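Local structure of DUF3201 domain-containing protein (1YB3) at residues F87-K91 with E92-K96; E132-D135 with R136-N139; I166-A169 with R170-L174. The protein is of unknown function; it is a small single-chain protein of the DUF3201 family from the hyperthermophilic archaeon Pyrococcus furiosus. All blocks are in the same frame, centred on the assembly; numbering follows the deposited sequence.

Contact 1: residues F87-K91 with E92-K96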
loop_
_atom_site.group_PDB
_atom_site.type_symbol
_atom_site.label_atom_id
_atom_site.label_comp_id
_atom_site.label_asym_id
_atom_site.label_seq_id
_atom_site.Cartn_x
_atom_site.Cartn_y
_atom_site.Cartn_z
ATOM N N PHE A 87 3.788 -3.127 -0.477
ATOM C CA PHE A 87 4.986 -3.894 -0.791
ATOM C C PHE A 87 4.622 -5.025 -1.723
ATOM O O PHE A 87 3.578 -5.659 -1.535
ATOM C CB PHE A 87 5.594 -4.492 0.473
ATOM C CG PHE A 87 6.462 -3.518 1.236
ATOM C CD1 PHE A 87 7.814 -3.431 0.953
ATOM C CD2 PHE A 87 5.919 -2.715 2.224
ATOM C CE1 PHE A 87 8.639 -2.536 1.635
ATOM C CE2 PHE A 87 6.751 -1.801 2.931
ATOM C CZ PHE A 87 8.093 -1.730 2.624
ATOM N N ALA A 88 5.500 -5.271 -2.693
ATOM C CA ALA A 88 5.326 -6.348 -3.671
ATOM C C ALA A 88 6.327 -7.441 -3.364
ATOM O O ALA A 88 7.519 -7.151 -3.138
ATOM C CB ALA A 88 5.549 -5.821 -5.083
ATOM N N PHE A 89 5.868 -8.692 -3.405
ATOM C CA PHE A 89 6.744 -9.841 -3.199
ATOM C C PHE A 89 6.496 -10.897 -4.290
ATOM O O PHE A 89 5.340 -11.079 -4.708
ATOM C CB PHE A 89 6.506 -10.476 -1.832
ATOM C CG PHE A 89 6.737 -9.541 -0.665
ATOM C CD1 PHE A 89 8.028 -9.101 -0.352
ATOM C CD2 PHE A 89 5.677 -9.134 0.140
ATOM C CE1 PHE A 89 8.238 -8.230 0.739
ATOM C CE2 PHE A 89 5.890 -8.288 1.231
ATOM C CZ PHE A 89 7.178 -7.839 1.519
ATOM N N PRO A 90 7.568 -11.593 -4.741
ATOM C CA PRO A 90 7.353 -12.709 -5.672
ATOM C C PRO A 90 6.488 -13.801 -5.038
ATOM O O PRO A 90 6.674 -14.169 -3.882
ATOM C CB PRO A 90 8.773 -13.232 -5.949
ATOM C CG PRO A 90 9.695 -12.141 -5.550
ATOM C CD PRO A 90 8.999 -11.410 -4.421
ATOM N N LYS A 91 5.537 -14.318 -5.814
ATOM C CA LYS A 91 4.609 -15.342 -5.352
ATOM C C LYS A 91 5.326 -16.529 -4.679
ATOM O O LYS A 91 4.860 -17.043 -3.663
ATOM C CB LYS A 91 3.751 -15.812 -6.548
ATOM C CG LYS A 91 2.739 -16.913 -6.281
ATOM C CD LYS A 91 1.833 -17.163 -7.520
ATOM C CE LYS A 91 2.566 -17.845 -8.675
ATOM N NZ LYS A 91 1.623 -18.303 -9.767
ATOM N N GLU A 92 6.459 -16.951 -5.239
ATOM C CA GLU A 92 7.166 -18.146 -4.739
ATOM C C GLU A 92 7.760 -17.960 -3.339
ATOM O O GLU A 92 8.084 -18.937 -2.670
ATOM C CB GLU A 92 8.239 -18.628 -5.731
ATOM C CG GLU A 92 9.450 -17.712 -5.888
ATOM C CD GLU A 92 9.298 -16.684 -7.006
ATOM O OE1 GLU A 92 8.183 -16.534 -7.571
ATOM O OE2 GLU A 92 10.314 -16.021 -7.321
ATOM N N GLU A 93 7.890 -16.705 -2.904
ATOM C CA GLU A 93 8.372 -16.387 -1.556
ATOM C C GLU A 93 7.258 -16.408 -0.515
ATOM O O GLU A 93 7.518 -16.447 0.688
ATOM C CB GLU A 93 9.053 -15.014 -1.543
ATOM C CG GLU A 93 10.428 -15.002 -2.178
ATOM C CD GLU A 93 11.093 -13.628 -2.134
ATOM O OE1 GLU A 93 10.649 -12.756 -1.343
ATOM O OE2 GLU A 93 12.071 -13.422 -2.900
ATOM N N LEU A 94 6.013 -16.358 -0.976
ATOM C CA LEU A 94 4.883 -16.283 -0.068
ATOM C C LEU A 94 4.403 -17.653 0.403
ATOM O O LEU A 94 4.899 -18.695 -0.043
ATOM C CB LEU A 94 3.741 -15.493 -0.711
ATOM C CG LEU A 94 4.145 -14.076 -1.130
ATOM C CD1 LEU A 94 3.030 -13.457 -1.927
ATOM C CD2 LEU A 94 4.530 -13.205 0.078
ATOM N N SER A 95 3.447 -17.637 1.324
ATOM C CA SER A 95 2.909 -18.856 1.893
ATOM C C SER A 95 1.519 -18.541 2.399
ATOM O O SER A 95 1.198 -17.370 2.646
ATOM C CB SER A 95 3.801 -19.342 3.043
ATOM O OG SER A 95 3.853 -18.383 4.086
ATOM N N LYS A 96 0.701 -19.582 2.559
ATOM C CA LYS A 96 -0.644 -19.437 3.088
ATOM C C LYS A 96 -0.630 -18.729 4.447
ATOM O O LYS A 96 -1.467 -17.855 4.698
ATOM C CB LYS A 96 -1.331 -20.810 3.185
ATOM C CG LYS A 96 -2.746 -20.794 3.759
ATOM C CD LYS A 96 -3.276 -22.229 3.879
ATOM C CE LYS A 96 -4.078 -22.429 5.156
ATOM N NZ LYS A 96 -4.422 -23.869 5.418
#
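The ring of F89 meets L94 CD2 at an oblique angle, and the closest touch is at the stem of the side chain, F89 CB to L94 CD2 at 3.9 Å. The carboxylates of E92 and E93 are the other flat groups, and both come to the ring of P90. E92 OE2 stands 3.5 Å from P90 CB; its CG sits between the backbone N and the carbonyl carbon (chi1 69°), and the bend that follows brings the carboxylate to the CB corner of the proline. E93, with an extended chain, comes from one side of the ring, its OE1 3.7 Å from P90 CD. Proline suits this place because it has no N-H to offer and a phi already fixed near the value a strand end and a turn can share.

Here strand 82-90 of the seven-stranded antiparallel sheet gives way to a short 3-10 turn on the way to helix 96-105. Two i to i+3 bonds make the turn: E93 N donates to P90 O at 3.0 Å, and L94 N donates to K91 O, also at 3.0 Å. L94, buried, also packs on I145 and F147 of strand 144-150 and on W134, surroundings that suit an apolar leucine. S95 is the N-cap residue of helix 96-105, its OG forming a weak hydrogen bond with F98 N.

Contact 2: residues E132-D135 with R136-N139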
loop_
_atom_site.group_PDB
_atom_site.type_symbol
_atom_site.label_atom_id
_atom_site.label_comp_id
_atom_site.label_asym_id
_atom_site.label_seq_id
_atom_site.Cartn_x
_atom_site.Cartn_y
_atom_site.Cartn_z
ATOM N N GLU A 132 -8.945 -18.868 0.934
ATOM C CA GLU A 132 -9.493 -18.546 -0.379
ATOM C C GLU A 132 -8.585 -17.568 -1.122
ATOM O O GLU A 132 -8.355 -17.716 -2.317
ATOM C CB GLU A 132 -10.907 -17.979 -0.257
ATOM C CG GLU A 132 -11.661 -17.909 -1.589
ATOM C CD GLU A 132 -13.060 -17.319 -1.458
ATOM O OE1 GLU A 132 -13.725 -17.556 -0.422
ATOM O OE2 GLU A 132 -13.502 -16.622 -2.401
ATOM N N VAL A 133 -8.060 -16.579 -0.401
ATOM C CA VAL A 133 -7.083 -15.654 -0.975
ATOM C C VAL A 133 -5.863 -16.401 -1.524
ATOM O O VAL A 133 -5.438 -16.149 -2.644
ATOM C CB VAL A 133 -6.647 -14.575 0.047
ATOM C CG1 VAL A 133 -5.605 -13.652 -0.564
ATOM C CG2 VAL A 133 -7.851 -13.760 0.521
ATOM N N TRP A 134 -5.301 -17.322 -0.736
ATOM C CA TRP A 134 -4.151 -18.110 -1.172
ATOM C C TRP A 134 -4.465 -18.978 -2.408
ATOM O O TRP A 134 -3.663 -19.053 -3.342
ATOM C CB TRP A 134 -3.598 -18.969 -0.016
ATOM C CG TRP A 134 -2.356 -19.739 -0.383
ATOM C CD1 TRP A 134 -2.212 -21.097 -0.406
ATOM C CD2 TRP A 134 -1.090 -19.195 -0.798
ATOM N NE1 TRP A 134 -0.938 -21.435 -0.804
ATOM C CE2 TRP A 134 -0.227 -20.289 -1.047
ATOM C CE3 TRP A 134 -0.603 -17.891 -0.986
ATOM C CZ2 TRP A 134 1.095 -20.119 -1.472
ATOM C CZ3 TRP A 134 0.710 -17.723 -1.406
ATOM C CH2 TRP A 134 1.545 -18.831 -1.644
ATOM N N ASP A 135 -5.629 -19.623 -2.396
ATOM C CA ASP A 135 -6.102 -20.402 -3.546
ATOM C C ASP A 135 -6.167 -19.550 -4.811
ATOM O O ASP A 135 -5.720 -19.988 -5.875
ATOM C CB ASP A 135 -7.469 -21.021 -3.252
ATOM C CG ASP A 135 -7.397 -22.156 -2.247
ATOM O OD1 ASP A 135 -6.283 -22.661 -1.976
ATOM O OD2 ASP A 135 -8.462 -22.547 -1.727
ATOM N N ARG A 136 -6.705 -18.334 -4.693
ATOM C CA ARG A 136 -6.794 -17.417 -5.840
ATOM C C ARG A 136 -5.409 -17.041 -6.368
ATOM O O ARG A 136 -5.210 -16.953 -7.573
ATOM C CB ARG A 136 -7.590 -16.154 -5.488
ATOM C CG ARG A 136 -9.082 -16.381 -5.234
ATOM C CD ARG A 136 -9.775 -15.079 -4.820
ATOM N NE ARG A 136 -10.037 -14.205 -5.968
ATOM C CZ ARG A 136 -10.659 -13.026 -5.902
ATOM N NH1 ARG A 136 -11.086 -12.551 -4.735
ATOM N NH2 ARG A 136 -10.849 -12.310 -7.007
ATOM N N ILE A 137 -4.457 -16.815 -5.459
ATOM C CA ILE A 137 -3.075 -16.519 -5.837
ATOM C C ILE A 137 -2.402 -17.712 -6.557
ATOM O O ILE A 137 -1.786 -17.546 -7.621
ATOM C CB ILE A 137 -2.231 -16.077 -4.595
ATOM C CG1 ILE A 137 -2.754 -14.733 -4.052
ATOM C CG2 ILE A 137 -0.746 -15.990 -4.955
ATOM C CD1 ILE A 137 -2.260 -14.371 -2.623
ATOM N N VAL A 138 -2.519 -18.899 -5.956
ATOM C CA VAL A 138 -1.965 -20.145 -6.524
ATOM C C VAL A 138 -2.494 -20.403 -7.942
ATOM O O VAL A 138 -1.725 -20.746 -8.838
ATOM C CB VAL A 138 -2.222 -21.369 -5.590
ATOM C CG1 VAL A 138 -1.965 -22.699 -6.311
ATOM C CG2 VAL A 138 -1.360 -21.273 -4.323
ATOM N N ASN A 139 -3.796 -20.189 -8.131
ATOM C CA ASN A 139 -4.478 -20.427 -9.417
ATOM C C ASN A 139 -4.403 -19.265 -10.420
ATOM O O ASN A 139 -5.006 -19.327 -11.501
ATOM C CB ASN A 139 -5.945 -20.806 -9.161
ATOM C CG ASN A 139 -6.084 -22.051 -8.292
ATOM O OD1 ASN A 139 -5.129 -22.806 -8.113
ATOM N ND2 ASN A 139 -7.271 -22.262 -7.743
#
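Four i to i+4 hydrogen bonds join E132-D135 to R136-N139 as successive rungs of an alpha helix, running from R136 N to E132 O at 3.0 Å to N139 N bonded to D135 O, also at 3.0 Å. The straightest is V138 N to W134 O at 2.9 Å, with 172° at the hydrogen. The side chains of the same two residues meet as well: V138 CG2 sits over one face of the W134 indole, 3.8 Å from the centroid of the five-membered ring and 22° off its normal, a CH-pi contact. The indole reaches this methyl because its CG is anti to the backbone N (chi1 -176°), which lays the ring alongside the next turn.

Both residues belong to helix 130-138, which packs against helix 96-105 and strand 120-123. V133 and I137 are the buried residues of this pair of turns: their side chains run alongside each other in the same direction, with V133 CG1 4.0 Å from I137 CD1. Valine and isoleucine fit there as compact branched groups, V133 touching I99 and I103 of helix 96-105 and I137 touching F121. I137 CG2 also comes within 4.2 Å of W134 CZ3. On the exposed side, E132 and R136 place opposite charges one turn apart, but E132 OE2 and R136 NH1 remain 5.3 Å from each other, at most a diffuse electrostatic attraction.

Contact 3: residues I166-A169 with R170-L174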
loop_
_atom_site.group_PDB
_atom_site.type_symbol
_atom_site.label_atom_id
_atom_site.label_comp_id
_atom_site.label_asym_id
_atom_site.label_seq_id
_atom_site.Cartn_x
_atom_site.Cartn_y
_atom_site.Cartn_z
ATOM N N ILE A 166 6.821 -4.346 8.401
ATOM C CA ILE A 166 8.226 -4.766 8.260
ATOM C C ILE A 166 8.546 -5.904 9.246
ATOM O O ILE A 166 9.173 -6.895 8.866
ATOM C CB ILE A 166 9.210 -3.561 8.380
ATOM C CG1 ILE A 166 9.112 -2.679 7.121
ATOM C CG2 ILE A 166 10.651 -4.050 8.572
ATOM C CD1 ILE A 166 9.732 -1.276 7.258
ATOM N N GLU A 167 8.048 -5.785 10.466
ATOM C CA GLU A 167 8.290 -6.799 11.505
ATOM C C GLU A 167 7.627 -8.137 11.118
ATOM O O GLU A 167 8.229 -9.204 11.269
ATOM C CB GLU A 167 7.843 -6.280 12.871
ATOM C CG GLU A 167 8.721 -5.115 13.354
ATOM C CD GLU A 167 8.144 -4.328 14.536
ATOM O OE1 GLU A 167 6.926 -4.460 14.846
ATOM O OE2 GLU A 167 8.933 -3.546 15.129
ATOM N N LEU A 168 6.411 -8.074 10.572
ATOM C CA LEU A 168 5.742 -9.289 10.109
ATOM C C LEU A 168 6.520 -9.908 8.939
ATOM O O LEU A 168 6.749 -11.119 8.899
ATOM C CB LEU A 168 4.308 -8.976 9.697
ATOM C CG LEU A 168 3.516 -10.110 9.058
ATOM C CD1 LEU A 168 3.345 -11.324 9.993
ATOM C CD2 LEU A 168 2.153 -9.572 8.585
ATOM N N ALA A 169 6.920 -9.069 7.983
ATOM C CA ALA A 169 7.711 -9.516 6.839
ATOM C C ALA A 169 9.031 -10.168 7.241
ATOM O O ALA A 169 9.409 -11.170 6.656
ATOM C CB ALA A 169 7.962 -8.350 5.880
ATOM N N ARG A 170 9.706 -9.592 8.245
ATOM C CA ARG A 170 10.951 -10.171 8.781
ATOM C C ARG A 170 10.741 -11.612 9.262
ATOM O O ARG A 170 11.593 -12.481 9.033
ATOM C CB ARG A 170 11.506 -9.309 9.929
ATOM C CG ARG A 170 12.151 -8.016 9.499
ATOM C CD ARG A 170 13.071 -7.487 10.604
ATOM N NE ARG A 170 13.628 -6.181 10.265
ATOM C CZ ARG A 170 13.287 -5.046 10.859
ATOM N NH1 ARG A 170 12.383 -5.039 11.845
ATOM N NH2 ARG A 170 13.855 -3.910 10.470
ATOM N N ARG A 171 9.603 -11.870 9.906
ATOM C CA ARG A 171 9.266 -13.220 10.397
ATOM C C ARG A 171 9.222 -14.270 9.284
ATOM O O ARG A 171 9.489 -15.455 9.526
ATOM C CB ARG A 171 7.917 -13.226 11.110
ATOM C CG ARG A 171 7.866 -12.587 12.487
ATOM C CD ARG A 171 6.432 -12.736 13.075
ATOM N NE ARG A 171 5.926 -14.101 12.919
ATOM C CZ ARG A 171 4.649 -14.437 12.736
ATOM N NH1 ARG A 171 3.690 -13.514 12.679
ATOM N NH2 ARG A 171 4.327 -15.718 12.601
ATOM N N TYR A 172 8.876 -13.829 8.072
ATOM C CA TYR A 172 8.810 -14.697 6.909
ATOM C C TYR A 172 9.992 -14.538 5.950
ATOM O O TYR A 172 9.950 -15.043 4.820
ATOM C CB TYR A 172 7.469 -14.481 6.183
ATOM C CG TYR A 172 6.304 -15.036 6.973
ATOM C CD1 TYR A 172 5.865 -16.347 6.770
ATOM C CD2 TYR A 172 5.671 -14.271 7.955
ATOM C CE1 TYR A 172 4.810 -16.874 7.501
ATOM C CE2 TYR A 172 4.602 -14.790 8.693
ATOM C CZ TYR A 172 4.186 -16.095 8.459
ATOM O OH TYR A 172 3.142 -16.620 9.192
ATOM N N ASN A 173 11.041 -13.837 6.402
ATOM C CA ASN A 173 12.258 -13.645 5.617
ATOM C C ASN A 173 12.016 -12.864 4.327
ATOM O O ASN A 173 12.712 -13.052 3.318
ATOM C CB ASN A 173 12.922 -15.000 5.295
ATOM C CG ASN A 173 14.361 -14.844 4.901
ATOM O OD1 ASN A 173 15.112 -14.155 5.584
ATOM N ND2 ASN A 173 14.755 -15.459 3.786
ATOM N N LEU A 174 11.018 -11.991 4.368
ATOM C CA LEU A 174 10.636 -11.177 3.208
ATOM C C LEU A 174 11.290 -9.792 3.198
ATOM O O LEU A 174 11.522 -9.218 2.114
ATOM C CB LEU A 174 9.104 -11.033 3.140
ATOM C CG LEU A 174 8.313 -12.316 2.834
ATOM C CD1 LEU A 174 6.835 -12.041 3.001
ATOM C CD2 LEU A 174 8.606 -12.869 1.442
#
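Hydrogen bonds of the backbone carry the chain from I166-A169 into R170-L174. R170 N donates to I166 O at 2.8 Å, whereas the next rung, R171 N to E167 O, is longer at 3.3 Å. A169 O then takes two donors, Y172 N and L174 N, which approach from opposite faces of its carbonyl plane; the L174 bond is the shorter, at 2.9 Å, and the straighter, at 163°.

Apolar contacts follow the same turns. The CD1 methyl of L168 comes to CE2 of Y172, 3.9 Å away, and the small side chain of A169 lets L174 fold back until their CB atoms are 4.0 Å apart. L174, itself buried, also touches F98 of helix 96-105.

The arginines lend their flat ends to packing. I166 CG2 lies over the centre of one face of the R170 guanidinium, 3.6 Å from R170 CZ; R170 reaches back along the helix with its chain stretched out to NE, a length that suits arginine to covering an isoleucine one turn earlier. The R171 guanidinium, turned by a bend at chi3, has Y172 CE2 over one face. Among polar ends, Y172 OH is hydrogen-bonded to D101 OD2 of helix 96-105, and its ring meets F98 edge-to-face.

At N173 the backbone takes a positive phi (63°), a conformation asparagine tolerates better than most residues. With N173 N bonded to R170 O and L174 N to A169 O, this is a Schellman motif, N173 being the C-prime residue that closes helix 155-171.

How the contacts relate
Along the chain the contacts come in series: 87-96 first, then 132-139, then 166-174. Contact 1 lies between the other two. Its centre is about 12 Å from that of contact 2 and about 11 Å from that of contact 3, and it touches both, whereas contacts 2 and 3 have centres about 21 Å apart and nearest atoms about 9 Å apart. From contact 1, K91 meets I137 and K96 meets W134, both of helix 130-138, while F89, E93 and L94 meet L174 at the end of helix 155-171. Helix 96-105, which begins at contact 1, packs against both helices, so the end of strand 82-90 and these three helices pack as one connected region of the single chain.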